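Side-chain contacts in ESAT-6/WXG100 secretion system protein (Streptococcus gallolyticus, PDB 7JQE), which is a membrane subunit of the bacterial type VIIb secretion system, whose extracellular region probably takes part in exporting protein toxins: residues 111-116 / 488-493; 242-247 / 439-444. All coordinates share one frame; numbering follows the deposited sequence.

Contact 1. Residues 111-116 / 488-493; sequences NARTEL and STIDSL
Leu116 and Ile490 form the tight part of this contact. Ile490 CD1 lies 3.5 Å from Leu116 CB, and the same methyl reaches the backbone at Leu116 C, 3.4 Å away. Ile490 CG1 is also 3.5 Å from Leu116 CB, so the CG1-CD1 arm of the isoleucine lies against CB of the leucine. The two side chains run past one another in opposite directions and meet along their flanks. Ile490 CG1 stands anti to its carbonyl carbon (chi1 -62°), which carries CD1 across to helix 102-135, while the other branch, CG2, comes within 4.1 Å of Arg113 CG. The closest pair of CA atoms is that of Arg113 and Ile490.

Leu493 makes the second apolar touch: its CD2 methyl sits 3.6 Å from Arg113 CB. Ser492 is the centre of an inverse gamma turn, and Leu493 follows it just past the end of helix 462-491.

The polar side is less certain. With CG anti to the backbone N (chi1 179°) and a bend at chi3, Arg113 brings NH1 to the carbonyl oxygen of Leu493. The modelled hydrogen bond measures 2.4 Å from NH1 to Leu493 O with a strongly bent angle of 120°, so its exact geometry is doubtful. Arg113 is partly exposed, in contrast to the buried Leu116, Ile490 and Leu493.

The second subunit also packs here: its Leu116 lies on Leu116, and its Leu493 on Ala112. Helices 102-135 and 462-491, from the two ends of the modelled chain, run antiparallel here and pack as a helix pair against the second subunit.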
loop_
_atom_site.group_PDB
_atom_site.type_symbol
_atom_site.label_atom_id
_atom_site.label_comp_id
_atom_site.label_asym_id
_atom_site.label_seq_id
_atom_site.Cartn_x
_atom_site.Cartn_y
_atom_site.Cartn_z
ATOM N N ASN A 111 -63.205 -30.412 35.415
ATOM C CA ASN A 111 -63.019 -29.473 34.313
ATOM C C ASN A 111 -61.740 -28.664 34.497
ATOM O O ASN A 111 -61.059 -28.332 33.519
ATOM C CB ASN A 111 -64.230 -28.550 34.197
ATOM C CG ASN A 111 -64.235 -27.758 32.902
ATOM O OD1 ASN A 111 -63.499 -26.781 32.751
ATOM N ND2 ASN A 111 -65.066 -28.182 31.957
ATOM N N ALA A 112 -61.401 -28.332 35.745
ATOM C CA ALA A 112 -60.124 -27.684 36.014
ATOM C C ALA A 112 -58.964 -28.626 35.722
ATOM O O ALA A 112 -57.916 -28.200 35.224
ATOM C CB ALA A 112 -60.078 -27.199 37.463
ATOM N N ARG A 113 -59.138 -29.914 36.021
ATOM C CA ARG A 113 -58.084 -30.885 35.749
ATOM C C ARG A 113 -57.809 -30.995 34.255
ATOM O O ARG A 113 -56.650 -31.104 33.836
ATOM C CB ARG A 113 -58.473 -32.243 36.328
ATOM C CG ARG A 113 -57.473 -33.359 36.085
ATOM C CD ARG A 113 -58.047 -34.678 36.580
ATOM N NE ARG A 113 -58.458 -34.585 37.978
ATOM C CZ ARG A 113 -59.413 -35.325 38.530
ATOM N NH1 ARG A 113 -59.720 -35.168 39.810
ATOM N NH2 ARG A 113 -60.072 -36.217 37.801
ATOM N N THR A 114 -58.860 -30.966 33.434
ATOM C CA THR A 114 -58.668 -31.066 31.990
ATOM C C THR A 114 -58.090 -29.776 31.418
ATOM O O THR A 114 -57.286 -29.815 30.478
ATOM C CB THR A 114 -59.989 -31.419 31.306
ATOM O OG1 THR A 114 -59.846 -31.290 29.887
ATOM C CG2 THR A 114 -61.102 -30.506 31.783
ATOM N N GLU A 115 -58.486 -28.625 31.966
ATOM C CA GLU A 115 -57.875 -27.366 31.551
ATOM C C GLU A 115 -56.371 -27.391 31.793
ATOM O O GLU A 115 -55.581 -27.041 30.908
ATOM C CB GLU A 115 -58.518 -26.196 32.295
ATOM C CG GLU A 115 -60.013 -26.028 32.057
ATOM C CD GLU A 115 -60.337 -25.576 30.645
ATOM O OE1 GLU A 115 -59.454 -25.682 29.767
ATOM O OE2 GLU A 115 -61.475 -25.111 30.417
ATOM N N LEU A 116 -55.956 -27.812 32.990
ATOM C CA LEU A 116 -54.532 -27.850 33.305
ATOM C C LEU A 116 -53.789 -28.822 32.398
ATOM O O LEU A 116 -52.633 -28.579 32.032
ATOM C CB LEU A 116 -54.324 -28.220 34.772
ATOM C CG LEU A 116 -54.824 -27.192 35.790
ATOM C CD1 LEU A 116 -54.460 -27.611 37.209
ATOM C CD2 LEU A 116 -54.274 -25.809 35.469
ATOM N N SER A 488 -47.670 -32.290 38.902
ATOM C CA SER A 488 -47.879 -32.717 40.282
ATOM C C SER A 488 -49.265 -32.317 40.776
ATOM O O SER A 488 -49.983 -33.130 41.368
ATOM C CB SER A 488 -46.789 -32.126 41.179
ATOM O OG SER A 488 -46.914 -32.592 42.512
ATOM N N THR A 489 -49.658 -31.063 40.541
ATOM C CA THR A 489 -50.975 -30.609 40.977
ATOM C C THR A 489 -52.086 -31.274 40.176
ATOM O O THR A 489 -53.137 -31.611 40.734
ATOM C CB THR A 489 -51.074 -29.088 40.878
ATOM O OG1 THR A 489 -50.376 -28.635 39.711
ATOM C CG2 THR A 489 -50.468 -28.439 42.108
ATOM N N ILE A 490 -51.882 -31.475 38.872
ATOM C CA ILE A 490 -52.862 -32.228 38.092
ATOM C C ILE A 490 -53.046 -33.617 38.687
ATOM O O ILE A 490 -54.172 -34.062 38.936
ATOM C CB ILE A 490 -52.446 -32.307 36.613
ATOM C CG1 ILE A 490 -52.372 -30.911 35.995
ATOM C CG2 ILE A 490 -53.433 -33.179 35.841
ATOM C CD1 ILE A 490 -52.122 -30.928 34.504
ATOM N N ASP A 491 -51.937 -34.326 38.922
ATOM C CA ASP A 491 -52.016 -35.638 39.558
ATOM C C ASP A 491 -52.710 -35.547 40.914
ATOM O O ASP A 491 -53.697 -36.245 41.167
ATOM C CB ASP A 491 -50.615 -36.237 39.704
ATOM C CG ASP A 491 -50.092 -36.828 38.407
ATOM O OD1 ASP A 491 -50.852 -36.857 37.414
ATOM O OD2 ASP A 491 -48.921 -37.263 38.380
ATOM N N SER A 492 -52.211 -34.678 41.797
ATOM C CA SER A 492 -52.805 -34.483 43.120
ATOM C C SER A 492 -53.998 -33.529 43.012
ATOM O O SER A 492 -53.945 -32.356 43.389
ATOM C CB SER A 492 -51.760 -33.968 44.100
ATOM O OG SER A 492 -50.732 -34.924 44.304
ATOM N N LEU A 493 -55.100 -34.068 42.482
ATOM C CA LEU A 493 -56.332 -33.315 42.272
ATOM C C LEU A 493 -57.494 -34.288 42.104
ATOM O O LEU A 493 -57.661 -34.869 41.023
ATOM C CB LEU A 493 -56.203 -32.407 41.047
ATOM C CG LEU A 493 -57.349 -31.431 40.768
ATOM C CD1 LEU A 493 -57.382 -30.323 41.806
ATOM C CD2 LEU A 493 -57.237 -30.847 39.372
#

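Contact 2. Residues 242-247 / 439-444; sequences KSAKGV and DITNPS. With EDO (1,2-ethanediol), chain M; EDO (1,2-ethanediol), chain Y; EDO (1,2-ethanediol), chain U.
The C-terminal end of helix 225-244 meets the loop between helices 396-427 and 448-451 where Ala244 faces Ile440 and Thr441. Ala244 CB is equally close to two methyls, 3.6 Å from both Ile440 CG2 and Thr441 CG2, and so sits against the pair. Ile440 presents CG2 to the alanine; its CG1 branch leads away, and the buried side chain also touches Tyr241, Ile423 and Tyr427. Thr441, by contrast, is exposed.

The loop is shaped by an Asx motif. Asp439 OD1 accepts from Asn442 N at 3.1 Å with a nearly straight angle of 170°, the donor coming from above the carboxylate plane. Thr441 OG1 makes a weak bond to the same oxygen, and with chi1 at 51° CG2 is the branch that meets Ala244.

Beyond the helix, Lys245 is bent at chi2 (-88°) and chi4, which brings NZ within 3.9 Å of Ile440 CG2. A 1,2-ethanediol, probably from the crystallisation liquor, joins the segments here: its O2 donates to Ile440 O at 2.7 Å and receives a weak, long bond from Lys245 NZ, while its C2 touches Pro443 CG. On the other flank Lys242 NZ closes the helix-end turn by donating to Val247 O at 2.7 Å, and a second 1,2-ethanediol donates to that same carbonyl oxygen.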
loop_
_atom_site.group_PDB
_atom_site.type_symbol
_atom_site.label_atom_id
_atom_site.label_comp_id
_atom_site.label_asym_id
_atom_site.label_seq_id
_atom_site.Cartn_x
_atom_site.Cartn_y
_atom_site.Cartn_z
ATOM N N LYS A 242 -5.298 -6.679 -12.675
ATOM C CA LYS A 242 -5.932 -6.217 -13.906
ATOM C C LYS A 242 -6.742 -7.327 -14.556
ATOM O O LYS A 242 -7.815 -7.080 -15.115
ATOM C CB LYS A 242 -4.878 -5.696 -14.882
ATOM C CG LYS A 242 -5.392 -5.506 -16.305
ATOM C CD LYS A 242 -4.236 -5.346 -17.287
ATOM C CE LYS A 242 -4.733 -5.139 -18.709
ATOM N NZ LYS A 242 -5.487 -3.865 -18.847
ATOM N N SER A 243 -6.239 -8.560 -14.497
ATOM C CA SER A 243 -6.966 -9.680 -15.082
ATOM C C SER A 243 -8.149 -10.113 -14.214
ATOM O O SER A 243 -9.163 -10.577 -14.744
ATOM C CB SER A 243 -6.012 -10.848 -15.313
ATOM O OG SER A 243 -6.681 -11.918 -15.947
ATOM N N ALA A 244 -8.046 -9.972 -12.887
ATOM C CA ALA A 244 -9.147 -10.367 -12.010
ATOM C C ALA A 244 -10.293 -9.365 -12.078
ATOM O O ALA A 244 -11.460 -9.749 -12.213
ATOM C CB ALA A 244 -8.653 -10.517 -10.569
ATOM N N LYS A 245 -9.983 -8.079 -11.955
ATOM C CA LYS A 245 -10.956 -7.024 -12.187
ATOM C C LYS A 245 -10.962 -6.695 -13.678
ATOM O O LYS A 245 -10.425 -7.440 -14.502
ATOM C CB LYS A 245 -10.626 -5.806 -11.329
ATOM C CG LYS A 245 -10.391 -6.120 -9.864
ATOM C CD LYS A 245 -11.694 -6.090 -9.080
ATOM C CE LYS A 245 -11.481 -6.518 -7.638
ATOM N NZ LYS A 245 -11.109 -7.953 -7.566
ATOM N N GLY A 246 -11.559 -5.566 -14.046
ATOM C CA GLY A 246 -11.513 -5.142 -15.435
ATOM C C GLY A 246 -10.804 -3.815 -15.601
ATOM O O GLY A 246 -11.427 -2.812 -15.964
ATOM N N VAL A 247 -9.498 -3.796 -15.350
ATOM C CA VAL A 247 -8.742 -2.553 -15.260
ATOM C C VAL A 247 -8.174 -2.203 -16.631
ATOM O O VAL A 247 -7.397 -2.973 -17.207
ATOM C CB VAL A 247 -7.624 -2.665 -14.213
ATOM C CG1 VAL A 247 -7.096 -1.290 -13.843
ATOM C CG2 VAL A 247 -8.133 -3.398 -12.981
ATOM N N ASP A 439 -3.483 -14.170 -4.059
ATOM C CA ASP A 439 -4.597 -14.503 -4.940
ATOM C C ASP A 439 -5.644 -13.398 -4.858
ATOM O O ASP A 439 -5.983 -12.941 -3.763
ATOM C CB ASP A 439 -5.202 -15.854 -4.550
ATOM C CG ASP A 439 -6.187 -16.376 -5.582
ATOM O OD1 ASP A 439 -7.027 -15.589 -6.071
ATOM O OD2 ASP A 439 -6.125 -17.583 -5.903
ATOM N N ILE A 440 -6.149 -12.969 -6.011
ATOM C CA ILE A 440 -7.084 -11.849 -6.085
ATOM C C ILE A 440 -8.529 -12.324 -6.192
ATOM O O ILE A 440 -9.387 -11.899 -5.418
ATOM C CB ILE A 440 -6.715 -10.917 -7.258
ATOM C CG1 ILE A 440 -5.243 -10.504 -7.173
ATOM C CG2 ILE A 440 -7.605 -9.686 -7.250
ATOM C CD1 ILE A 440 -4.900 -9.717 -5.941
ATOM N N THR A 441 -8.821 -13.207 -7.153
ATOM C CA THR A 441 -10.205 -13.621 -7.378
ATOM C C THR A 441 -10.788 -14.310 -6.149
ATOM O O THR A 441 -11.974 -14.144 -5.844
ATOM C CB THR A 441 -10.295 -14.542 -8.597
ATOM O OG1 THR A 441 -9.328 -15.593 -8.480
ATOM C CG2 THR A 441 -10.044 -13.763 -9.877
ATOM N N ASN A 442 -9.971 -15.087 -5.433
ATOM C CA ASN A 442 -10.381 -15.805 -4.228
ATOM C C ASN A 442 -9.475 -15.381 -3.078
ATOM O O ASN A 442 -8.503 -16.079 -2.747
ATOM C CB ASN A 442 -10.336 -17.315 -4.447
ATOM C CG ASN A 442 -11.349 -17.781 -5.477
ATOM O OD1 ASN A 442 -10.990 -18.381 -6.489
ATOM N ND2 ASN A 442 -12.624 -17.499 -5.224
ATOM N N PRO A 443 -9.768 -14.247 -2.440
ATOM C CA PRO A 443 -8.904 -13.753 -1.358
ATOM C C PRO A 443 -8.700 -14.803 -0.273
ATOM O O PRO A 443 -9.559 -15.653 -0.033
ATOM C CB PRO A 443 -9.670 -12.538 -0.818
ATOM C CG PRO A 443 -10.568 -12.117 -1.940
ATOM C CD PRO A 443 -10.935 -13.378 -2.668
ATOM N N SER A 444 -7.551 -14.724 0.394
ATOM C CA SER A 444 -7.242 -15.647 1.475
ATOM C C SER A 444 -7.974 -15.243 2.756
ATOM O O SER A 444 -8.389 -14.093 2.934
ATOM C CB SER A 444 -5.737 -15.705 1.720
ATOM O OG SER A 444 -5.255 -14.452 2.165
HETATM C C1 EDO M . -12.337 -8.571 -4.598
HETATM O O1 EDO M . -12.579 -7.945 -3.331
HETATM C C2 EDO M . -11.998 -10.045 -4.390
HETATM O O2 EDO M . -11.840 -10.702 -5.654
HETATM C C1 EDO Y . -13.829 -8.347 -15.476
HETATM O O1 EDO Y . -14.546 -7.138 -15.198
HETATM C C2 EDO Y . -13.933 -9.297 -14.287
HETATM O O2 EDO Y . -13.317 -10.550 -14.613
HETATM C C1 EDO U . -9.453 -5.395 -19.250
HETATM O O1 EDO U . -8.356 -5.104 -18.373
HETATM C C2 EDO U . -9.141 -6.685 -19.998
HETATM O O2 EDO U . -8.197 -7.448 -19.235
#

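Both contacts join the outgoing half of the chain to its returning half, at very different levels of an elongated molecule with a radius of gyration of 51 Å. The centre of contact 1 lies about 74 Å from the centre of the chain, that of contact 2 about 11 Å; their centres are 69 Å apart and their nearest atoms about 55 Å, so they do not touch. All the assigned strands fall between residues 247 and 439, so contact 2 closes off the excursion into the two antiparallel sheets. The second subunit packs on contact 1 but leaves contact 2 untouched, where the neighbouring bound groups are 1,2-ethanediol molecules.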